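Local coordinates for putative TOXIN related protein (Parabacteroides distasonis ATCC 8503, PDB 3K0Y) that is of unknown function, a putative toxin-related protein that probably combines a NigD-like OB domain with a C-terminal beta sandwich, at residues I136-P141 with Y148-R153; L186-W191 with Y199-N204. All coordinates share one frame; numbering follows the deposited sequence.

Interaction 1: residues I136-P141 with Y148-R153; sequences INLIQP and YTLEFR
Ile139 and Glu151 face each other as a hydrogen-bonded pair of the antiparallel hairpin 136-141/148-153: Glu151 N gives its hydrogen to Ile139 O at 2.8 Å, and Ile139 N returns a bond to Glu151 O. Asn137 and Arg153 form a second such pair, joined by two further nearly straight N-H...O bonds. From Glu151 the side chain can be followed outward. Its CB lies against Ile139 CG1 at 3.9 Å, and CG meets Pro141 CD just past the end of the first strand. At the tip the two oxygens part company. OE2 rests against the proline ring, 3.8 Å from Pro141 CG, while OE1 touches Ile139 CD1 at 3.5 Å and turns to Arg153 two residues on. There it takes both NE, at 2.9 Å, and NH2, at 2.7 Å, in a side-on salt bridge that lies close to the guanidinium plane; the two nitrogens come to OE1 from the same face of the carboxylate. The bend of the arginine at chi2 (-88°) swings CD round at the start of this reach. Ile139 CD1 also packs against Arg153 NE. The other face is apolar: Ile136 CG2 sits 3.5 Å from Phe152 CE1, and Leu138 CD2 meets Leu150 CD1 at 3.8 Å. On the Ile139 face, helix 97-101 covers Ile139, Asn137 and Arg153 through Tyr101, and Arg153 has a second acidic partner, Asp98, through NH1. Phe171 of strand 163-172 packs on Ile136, Leu138 and Phe152 from the opposite face, while strand 184-192 continues the sheet beyond 149-155.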
ATOM      1  N   ILE A 136       6.749   7.142   6.511  1.00 40.59           N
ATOM      2  CA  ILE A 136       6.612   6.427   5.233  1.00 42.00           C
ATOM      3  C   ILE A 136       5.500   7.131   4.470  1.00 41.83           C
ATOM      4  O   ILE A 136       4.381   7.244   4.973  1.00 40.87           O
ATOM      5  CB  ILE A 136       6.159   4.938   5.448  1.00 42.28           C
ATOM      6  CG1 ILE A 136       7.053   4.204   6.437  1.00 46.28           C
ATOM      7  CG2 ILE A 136       6.188   4.145   4.181  1.00 43.28           C
ATOM      8  CD1 ILE A 136       8.538   4.142   5.954  1.00 50.00           C
ATOM      9  N   ASN A 137       5.795   7.612   3.268  1.00 41.42           N
ATOM     10  CA  ASN A 137       4.781   8.329   2.492  1.00 41.87           C
ATOM     11  C   ASN A 137       4.872   8.136   0.980  1.00 41.10           C
ATOM     12  O   ASN A 137       5.895   7.761   0.441  1.00 41.70           O
ATOM     13  CB  ASN A 137       4.885   9.831   2.754  1.00 41.20           C
ATOM     14  CG  ASN A 137       4.388  10.215   4.115  1.00 41.91           C
ATOM     15  OD1 ASN A 137       3.187  10.277   4.343  1.00 41.95           O
ATOM     16  ND2 ASN A 137       5.313  10.442   5.036  1.00 40.53           N
ATOM     17  N   LEU A 138       3.790   8.474   0.322  1.00 40.96           N
ATOM     18  CA  LEU A 138       3.727   8.505  -1.135  1.00 41.30           C
ATOM     19  C   LEU A 138       3.204   9.896  -1.496  1.00 41.80           C
ATOM     20  O   LEU A 138       2.148  10.294  -0.990  1.00 42.23           O
ATOM     21  CB  LEU A 138       2.751   7.455  -1.623  1.00 40.14           C
ATOM     22  CG  LEU A 138       2.732   7.219  -3.133  1.00 42.23           C
ATOM     23  CD1 LEU A 138       4.002   6.510  -3.551  1.00 41.34           C
ATOM     24  CD2 LEU A 138       1.472   6.410  -3.504  1.00 39.65           C
ATOM     25  N   ILE A 139       3.945  10.620  -2.326  1.00 42.73           N
ATOM     26  CA  ILE A 139       3.579  11.978  -2.719  1.00 43.42           C
ATOM     27  C   ILE A 139       3.609  12.202  -4.204  1.00 43.13           C
ATOM     28  O   ILE A 139       4.230  11.441  -4.966  1.00 42.24           O
ATOM     29  CB  ILE A 139       4.467  13.010  -2.084  1.00 43.94           C
ATOM     30  CG1 ILE A 139       5.887  12.972  -2.669  1.00 44.10           C
ATOM     31  CG2 ILE A 139       4.462  12.819  -0.549  1.00 44.82           C
ATOM     32  CD1 ILE A 139       6.791  14.098  -2.111  1.00 45.57           C
ATOM     33  N   GLN A 140       2.891  13.236  -4.632  1.00 43.20           N
ATOM     34  CA  GLN A 140       2.930  13.640  -6.061  1.00 42.68           C
ATOM     35  C   GLN A 140       3.742  14.908  -6.178  1.00 42.54           C
ATOM     36  O   GLN A 140       3.251  15.970  -5.778  1.00 41.72           O
ATOM     37  CB  GLN A 140       1.512  13.930  -6.568  1.00 44.19           C
ATOM     38  CG  GLN A 140       0.621  12.739  -6.714  1.00 44.04           C
ATOM     39  CD  GLN A 140      -0.799  13.154  -7.030  1.00 47.26           C
ATOM     40  OE1 GLN A 140      -1.486  13.738  -6.196  1.00 50.78           O
ATOM     41  NE2 GLN A 140      -1.258  12.829  -8.218  1.00 45.00           N
ATOM     42  N   PRO A 141       4.972  14.843  -6.711  1.00 42.49           N
ATOM     43  CA  PRO A 141       5.681  16.105  -6.800  1.00 43.87           C
ATOM     44  C   PRO A 141       4.999  17.185  -7.694  1.00 43.31           C
ATOM     45  O   PRO A 141       5.253  18.313  -7.497  1.00 42.27           O
ATOM     46  CB  PRO A 141       7.014  15.701  -7.447  1.00 44.66           C
ATOM     47  CG  PRO A 141       6.742  14.444  -8.084  1.00 44.40           C
ATOM     48  CD  PRO A 141       5.792  13.755  -7.225  1.00 42.99           C
ATOM     49  N   TYR A 148       0.287  11.038 -12.517  1.00 43.71           N
ATOM     50  CA  TYR A 148       0.561   9.609 -12.362  1.00 43.92           C
ATOM     51  C   TYR A 148       2.011   9.300 -12.094  1.00 43.52           C
ATOM     52  O   TYR A 148       2.426   8.153 -12.271  1.00 42.91           O
ATOM     53  CB  TYR A 148       0.077   8.861 -13.590  1.00 43.69           C
ATOM     54  CG  TYR A 148      -1.387   9.056 -13.800  1.00 43.78           C
ATOM     55  CD1 TYR A 148      -2.295   8.559 -12.878  1.00 43.67           C
ATOM     56  CD2 TYR A 148      -1.877   9.782 -14.889  1.00 45.77           C
ATOM     57  CE1 TYR A 148      -3.659   8.738 -13.043  1.00 46.02           C
ATOM     58  CE2 TYR A 148      -3.267   9.950 -15.084  1.00 44.21           C
ATOM     59  CZ  TYR A 148      -4.137   9.430 -14.152  1.00 44.66           C
ATOM     60  OH  TYR A 148      -5.485   9.566 -14.270  1.00 43.92           O
ATOM     61  N   THR A 149       2.774  10.313 -11.684  1.00 43.12           N
ATOM     62  CA  THR A 149       4.167  10.150 -11.294  1.00 44.03           C
ATOM     63  C   THR A 149       4.176  10.414  -9.777  1.00 44.32           C
ATOM     64  O   THR A 149       3.788  11.515  -9.298  1.00 45.09           O
ATOM     65  CB  THR A 149       5.174  11.101 -12.031  1.00 43.72           C
ATOM     66  OG1 THR A 149       5.191  10.850 -13.450  1.00 47.36           O
ATOM     67  CG2 THR A 149       6.608  10.926 -11.479  1.00 43.37           C
ATOM     68  N   LEU A 150       4.619   9.406  -9.024  1.00 44.50           N
ATOM     69  CA  LEU A 150       4.642   9.454  -7.568  1.00 44.20           C
ATOM     70  C   LEU A 150       6.035   9.214  -7.027  1.00 44.35           C
ATOM     71  O   LEU A 150       6.899   8.684  -7.733  1.00 44.04           O
ATOM     72  CB  LEU A 150       3.672   8.450  -7.006  1.00 43.67           C
ATOM     73  CG  LEU A 150       2.241   8.494  -7.534  1.00 46.37           C
ATOM     74  CD1 LEU A 150       1.530   7.140  -7.233  1.00 49.73           C
ATOM     75  CD2 LEU A 150       1.477   9.609  -6.881  1.00 50.36           C
ATOM     76  N   GLU A 151       6.261   9.637  -5.776  1.00 43.45           N
ATOM     77  CA  GLU A 151       7.510   9.363  -5.092  1.00 43.03           C
ATOM     78  C   GLU A 151       7.222   8.659  -3.763  1.00 42.02           C
ATOM     79  O   GLU A 151       6.415   9.129  -2.962  1.00 42.61           O
ATOM     80  CB  GLU A 151       8.268  10.643  -4.778  1.00 42.96           C
ATOM     81  CG  GLU A 151       8.695  11.423  -5.916  1.00 43.79           C
ATOM     82  CD  GLU A 151       9.402  12.755  -5.530  1.00 43.48           C
ATOM     83  OE1 GLU A 151       9.366  13.193  -4.357  1.00 42.74           O
ATOM     84  OE2 GLU A 151       9.997  13.347  -6.438  1.00 46.18           O
ATOM     85  N   PHE A 152       7.880   7.538  -3.545  1.00 41.02           N
ATOM     86  CA  PHE A 152       7.820   6.834  -2.314  1.00 40.85           C
ATOM     87  C   PHE A 152       8.928   7.397  -1.466  1.00 40.60           C
ATOM     88  O   PHE A 152      10.078   7.361  -1.831  1.00 42.06           O
ATOM     89  CB  PHE A 152       8.014   5.330  -2.522  1.00 40.87           C
ATOM     90  CG  PHE A 152       8.112   4.553  -1.242  1.00 40.88           C
ATOM     91  CD1 PHE A 152       7.042   4.520  -0.364  1.00 41.01           C
ATOM     92  CD2 PHE A 152       9.259   3.890  -0.905  1.00 41.12           C
ATOM     93  CE1 PHE A 152       7.127   3.819   0.826  1.00 42.51           C
ATOM     94  CE2 PHE A 152       9.357   3.165   0.268  1.00 43.51           C
ATOM     95  CZ  PHE A 152       8.281   3.116   1.145  1.00 42.83           C
ATOM     96  N   ARG A 153       8.566   7.902  -0.305  1.00 41.39           N
ATOM     97  CA  ARG A 153       9.474   8.621   0.556  1.00 41.30           C
ATOM     98  C   ARG A 153       9.620   7.927   1.921  1.00 40.57           C
ATOM     99  O   ARG A 153       8.647   7.346   2.455  1.00 39.58           O
ATOM    100  CB  ARG A 153       8.902  10.022   0.718  1.00 41.93           C
ATOM    101  CG  ARG A 153       8.873  10.800  -0.568  1.00 44.60           C
ATOM    102  CD  ARG A 153      10.168  11.466  -0.655  1.00 49.23           C
ATOM    103  NE  ARG A 153      10.241  12.490  -1.668  1.00 50.53           N
ATOM    104  CZ  ARG A 153      11.212  13.383  -1.701  1.00 47.02           C
ATOM    105  NH1 ARG A 153      12.150  13.369  -0.778  1.00 43.60           N
ATOM    106  NH2 ARG A 153      11.259  14.257  -2.674  1.00 48.12           N
TER

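Interaction 2: residues L186-W191 with Y199-N204; sequences LVVNYW and YKLKYN
Leu186 is tied to Leu201 by two backbone bonds, Leu186 N to Leu201 O at 2.7 Å and Leu201 N to Leu186 O at 2.8 Å. Its CB also lies 4.1 Å from Tyr203 CB, while Leu201 CD1 comes back over Leu186 O. Next, Val187 turns to the other face and pairs with Lys200 without hydrogen bonds between them. Val187 CG2 rests 4.0 Å from both CG and CE of Lys200, whose extended chain runs beside the valine in the same direction, covering it with methylenes before the amino end departs from the strand. Val188 returns to the Leu186 face and repeats the doubly bonded pairing with Tyr199; the bond from Val188 N to Tyr199 O is almost straight, at 177°. Val188 CG2, anti to the carbonyl carbon, meets Leu201 CD1 at 3.9 Å and so links, diagonally, the two neighbouring pairs whose side chains share this face. Farther on, Tyr190 holds CG between its backbone N and carbonyl carbon (chi1 59°), and its ring reaches Tyr199. The two rings lie obliquely, with centroids 5.0 Å apart and planes at 34°, and Tyr190 CE1 approaches Tyr199 CD2 to 3.4 Å. The close fit at the Tyr190 hydroxyl is doubtful in the model. Tyr199 OH is hydrogen-bonded to Ile108 O. On the Leu186 face, strand 113-116 of the other sheet supplies Ile115 against Leu186 and Tyr203, and Met113 against Val188 and Tyr199. With Lys200 and Lys202 on the outer face, this antiparallel hairpin is consistent with the edge of a beta sandwich, as expected for a NigD-like C-terminal domain.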
ATOM      1  N   LEU A 186       1.742   4.295 -14.320  1.00 44.99           N
ATOM      2  CA  LEU A 186       1.997   4.878 -13.014  1.00 43.79           C
ATOM      3  C   LEU A 186       3.469   4.672 -12.777  1.00 42.51           C
ATOM      4  O   LEU A 186       3.964   3.555 -12.874  1.00 43.16           O
ATOM      5  CB  LEU A 186       1.148   4.190 -11.957  1.00 44.16           C
ATOM      6  CG  LEU A 186       1.064   4.775 -10.552  1.00 43.45           C
ATOM      7  CD1 LEU A 186       0.253   6.031 -10.526  1.00 43.05           C
ATOM      8  CD2 LEU A 186       0.484   3.784  -9.523  1.00 44.19           C
ATOM      9  N   VAL A 187       4.177   5.762 -12.559  1.00 41.30           N
ATOM     10  CA  VAL A 187       5.607   5.773 -12.336  1.00 41.52           C
ATOM     11  C   VAL A 187       5.779   6.079 -10.829  1.00 42.32           C
ATOM     12  O   VAL A 187       5.288   7.099 -10.324  1.00 41.49           O
ATOM     13  CB  VAL A 187       6.303   6.822 -13.240  1.00 41.45           C
ATOM     14  CG1 VAL A 187       7.776   6.996 -12.893  1.00 40.46           C
ATOM     15  CG2 VAL A 187       6.153   6.415 -14.753  1.00 41.53           C
ATOM     16  N   VAL A 188       6.462   5.187 -10.123  1.00 42.58           N
ATOM     17  CA  VAL A 188       6.786   5.405  -8.755  1.00 41.95           C
ATOM     18  C   VAL A 188       8.305   5.439  -8.617  1.00 42.75           C
ATOM     19  O   VAL A 188       8.968   4.412  -8.776  1.00 41.88           O
ATOM     20  CB  VAL A 188       6.228   4.276  -7.862  1.00 42.80           C
ATOM     21  CG1 VAL A 188       6.606   4.531  -6.408  1.00 41.44           C
ATOM     22  CG2 VAL A 188       4.725   4.137  -8.027  1.00 39.34           C
ATOM     23  N   ASN A 189       8.821   6.614  -8.258  1.00 41.49           N
ATOM     24  CA  ASN A 189      10.197   6.844  -7.910  1.00 43.24           C
ATOM     25  C   ASN A 189      10.460   6.592  -6.424  1.00 45.62           C
ATOM     26  O   ASN A 189       9.580   6.826  -5.567  1.00 45.71           O
ATOM     27  CB  ASN A 189      10.548   8.293  -8.275  1.00 43.21           C
ATOM     28  CG  ASN A 189      10.503   8.524  -9.774  1.00 44.92           C
ATOM     29  OD1 ASN A 189      11.173   7.828 -10.502  1.00 50.02           O
ATOM     30  ND2 ASN A 189       9.686   9.428 -10.231  1.00 43.48           N
ATOM     31  N   TYR A 190      11.639   6.057  -6.120  1.00 47.41           N
ATOM     32  CA  TYR A 190      12.088   5.836  -4.736  1.00 49.36           C
ATOM     33  C   TYR A 190      13.596   5.974  -4.733  1.00 50.30           C
ATOM     34  O   TYR A 190      14.203   5.939  -5.797  1.00 51.09           O
ATOM     35  CB  TYR A 190      11.660   4.453  -4.220  1.00 49.89           C
ATOM     36  CG  TYR A 190      12.175   3.308  -5.036  1.00 50.73           C
ATOM     37  CD1 TYR A 190      11.583   2.971  -6.228  1.00 53.55           C
ATOM     38  CD2 TYR A 190      13.255   2.548  -4.604  1.00 53.57           C
ATOM     39  CE1 TYR A 190      12.061   1.941  -6.992  1.00 54.76           C
ATOM     40  CE2 TYR A 190      13.737   1.519  -5.363  1.00 55.74           C
ATOM     41  CZ  TYR A 190      13.127   1.213  -6.550  1.00 56.50           C
ATOM     42  OH  TYR A 190      13.596   0.170  -7.329  1.00 60.35           O
ATOM     43  N   TRP A 191      14.195   6.126  -3.561  1.00 51.69           N
ATOM     44  CA  TRP A 191      15.633   6.346  -3.452  1.00 53.16           C
ATOM     45  C   TRP A 191      16.313   5.201  -2.764  1.00 52.34           C
ATOM     46  O   TRP A 191      15.820   4.658  -1.770  1.00 50.99           O
ATOM     47  CB  TRP A 191      15.954   7.684  -2.786  1.00 54.52           C
ATOM     48  CG  TRP A 191      15.598   8.749  -3.741  1.00 63.30           C
ATOM     49  CD1 TRP A 191      16.348   9.212  -4.820  1.00 68.45           C
ATOM     50  CD2 TRP A 191      14.331   9.406  -3.826  1.00 70.79           C
ATOM     51  NE1 TRP A 191      15.614  10.141  -5.539  1.00 70.81           N
ATOM     52  CE2 TRP A 191      14.380  10.279  -4.944  1.00 72.27           C
ATOM     53  CE3 TRP A 191      13.156   9.343  -3.065  1.00 71.18           C
ATOM     54  CZ2 TRP A 191      13.302  11.089  -5.293  1.00 73.81           C
ATOM     55  CZ3 TRP A 191      12.094  10.155  -3.422  1.00 72.48           C
ATOM     56  CH2 TRP A 191      12.175  11.017  -4.507  1.00 72.10           C
ATOM     57  N   TYR A 199       9.775   2.542 -10.733  1.00 50.67           N
ATOM     58  CA  TYR A 199       9.079   1.362 -11.145  1.00 51.61           C
ATOM     59  C   TYR A 199       7.832   1.821 -11.855  1.00 51.01           C
ATOM     60  O   TYR A 199       7.246   2.798 -11.472  1.00 50.24           O
ATOM     61  CB  TYR A 199       8.778   0.445  -9.960  1.00 52.02           C
ATOM     62  CG  TYR A 199       9.974  -0.410  -9.555  1.00 55.26           C
ATOM     63  CD1 TYR A 199      10.926  -0.928 -10.513  1.00 54.29           C
ATOM     64  CD2 TYR A 199      10.200  -0.665  -8.207  1.00 54.46           C
ATOM     65  CE1 TYR A 199      12.043  -1.711 -10.062  1.00 53.67           C
ATOM     66  CE2 TYR A 199      11.297  -1.370  -7.779  1.00 58.34           C
ATOM     67  CZ  TYR A 199      12.204  -1.920  -8.688  1.00 54.88           C
ATOM     68  OH  TYR A 199      13.208  -2.642  -8.083  1.00 53.42           O
ATOM     69  N   LYS A 200       7.479   1.120 -12.931  1.00 50.69           N
ATOM     70  CA  LYS A 200       6.368   1.491 -13.780  1.00 50.67           C
ATOM     71  C   LYS A 200       5.306   0.450 -13.713  1.00 49.07           C
ATOM     72  O   LYS A 200       5.546  -0.695 -14.084  1.00 50.14           O
ATOM     73  CB  LYS A 200       6.799   1.600 -15.217  1.00 51.12           C
ATOM     74  CG  LYS A 200       7.644   2.747 -15.540  1.00 56.26           C
ATOM     75  CD  LYS A 200       7.579   3.054 -17.056  1.00 62.20           C
ATOM     76  CE  LYS A 200       8.327   4.361 -17.378  1.00 64.20           C
ATOM     77  NZ  LYS A 200       8.733   4.389 -18.805  1.00 67.31           N
ATOM     78  N   LEU A 201       4.124   0.840 -13.296  1.00 47.85           N
ATOM     79  CA  LEU A 201       3.024  -0.082 -13.193  1.00 49.01           C
ATOM     80  C   LEU A 201       1.863   0.440 -14.043  1.00 50.14           C
ATOM     81  O   LEU A 201       1.766   1.617 -14.360  1.00 49.95           O
ATOM     82  CB  LEU A 201       2.558  -0.244 -11.730  1.00 48.66           C
ATOM     83  CG  LEU A 201       3.588  -0.397 -10.607  1.00 50.55           C
ATOM     84  CD1 LEU A 201       4.121   0.974 -10.189  1.00 51.59           C
ATOM     85  CD2 LEU A 201       2.995  -1.060  -9.322  1.00 52.95           C
ATOM     86  N   LYS A 202       0.966  -0.467 -14.375  1.00 50.68           N
ATOM     87  CA  LYS A 202      -0.252  -0.139 -15.101  1.00 50.40           C
ATOM     88  C   LYS A 202      -1.291   0.147 -14.052  1.00 49.07           C
ATOM     89  O   LYS A 202      -1.378  -0.590 -13.092  1.00 49.01           O
ATOM     90  CB  LYS A 202      -0.697  -1.338 -15.956  1.00 49.89           C
ATOM     91  CG  LYS A 202       0.238  -1.688 -17.058  1.00 51.00           C
ATOM     92  CD  LYS A 202       0.190  -0.642 -18.113  1.00 54.04           C
ATOM     93  CE  LYS A 202       0.969  -1.020 -19.368  1.00 55.22           C
ATOM     94  NZ  LYS A 202       1.353   0.195 -20.177  1.00 51.26           N
ATOM     95  N   TYR A 203      -2.081   1.195 -14.262  1.00 49.27           N
ATOM     96  CA  TYR A 203      -3.139   1.648 -13.336  1.00 49.29           C
ATOM     97  C   TYR A 203      -4.424   2.081 -14.075  1.00 50.36           C
ATOM     98  O   TYR A 203      -4.403   2.922 -14.987  1.00 50.06           O
ATOM     99  CB  TYR A 203      -2.640   2.822 -12.501  1.00 48.58           C
ATOM    100  CG  TYR A 203      -3.709   3.359 -11.580  1.00 48.02           C
ATOM    101  CD1 TYR A 203      -4.155   2.611 -10.482  1.00 48.40           C
ATOM    102  CD2 TYR A 203      -4.296   4.587 -11.810  1.00 46.25           C
ATOM    103  CE1 TYR A 203      -5.160   3.077  -9.637  1.00 46.46           C
ATOM    104  CE2 TYR A 203      -5.310   5.064 -10.977  1.00 47.92           C
ATOM    105  CZ  TYR A 203      -5.719   4.306  -9.881  1.00 47.03           C
ATOM    106  OH  TYR A 203      -6.726   4.766  -9.069  1.00 47.97           O
ATOM    107  N   ASN A 204      -5.543   1.538 -13.633  1.00 51.71           N
ATOM    108  CA  ASN A 204      -6.850   1.883 -14.170  1.00 53.07           C
ATOM    109  C   ASN A 204      -7.718   2.204 -12.960  1.00 54.26           C
ATOM    110  O   ASN A 204      -7.737   1.418 -12.036  1.00 54.17           O
ATOM    111  CB  ASN A 204      -7.411   0.688 -14.957  1.00 52.74           C
ATOM    112  CG  ASN A 204      -8.729   1.009 -15.697  1.00 52.57           C
ATOM    113  OD1 ASN A 204      -9.640   1.608 -15.138  1.00 49.84           O
ATOM    114  ND2 ASN A 204      -8.821   0.583 -16.951  1.00 50.78           N
TER

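How the interactions relate
Interactions 1 and 2 are two antiparallel hairpins set side by side in one four-stranded sheet, their centres about 10 Å apart. Strands 149-155 and 184-192 run parallel and form the seam, where Leu150 N lies 2.7 Å from Val187 O and Phe152 N 2.7 Å from Asn189 O, both probable hydrogen bonds. Strands 135-139 and 195-203 are thereby the outermost in the sheet within this chain. Trp191 joins the hairpins through side chains: its CH2 packs 3.4 Å from Glu151 CD and its CZ3 3.5 Å from Arg153 NE, against the salt-bridged pair of interaction 1. On the opposite face of the sheet, Leu186 touches Leu150 across the seam.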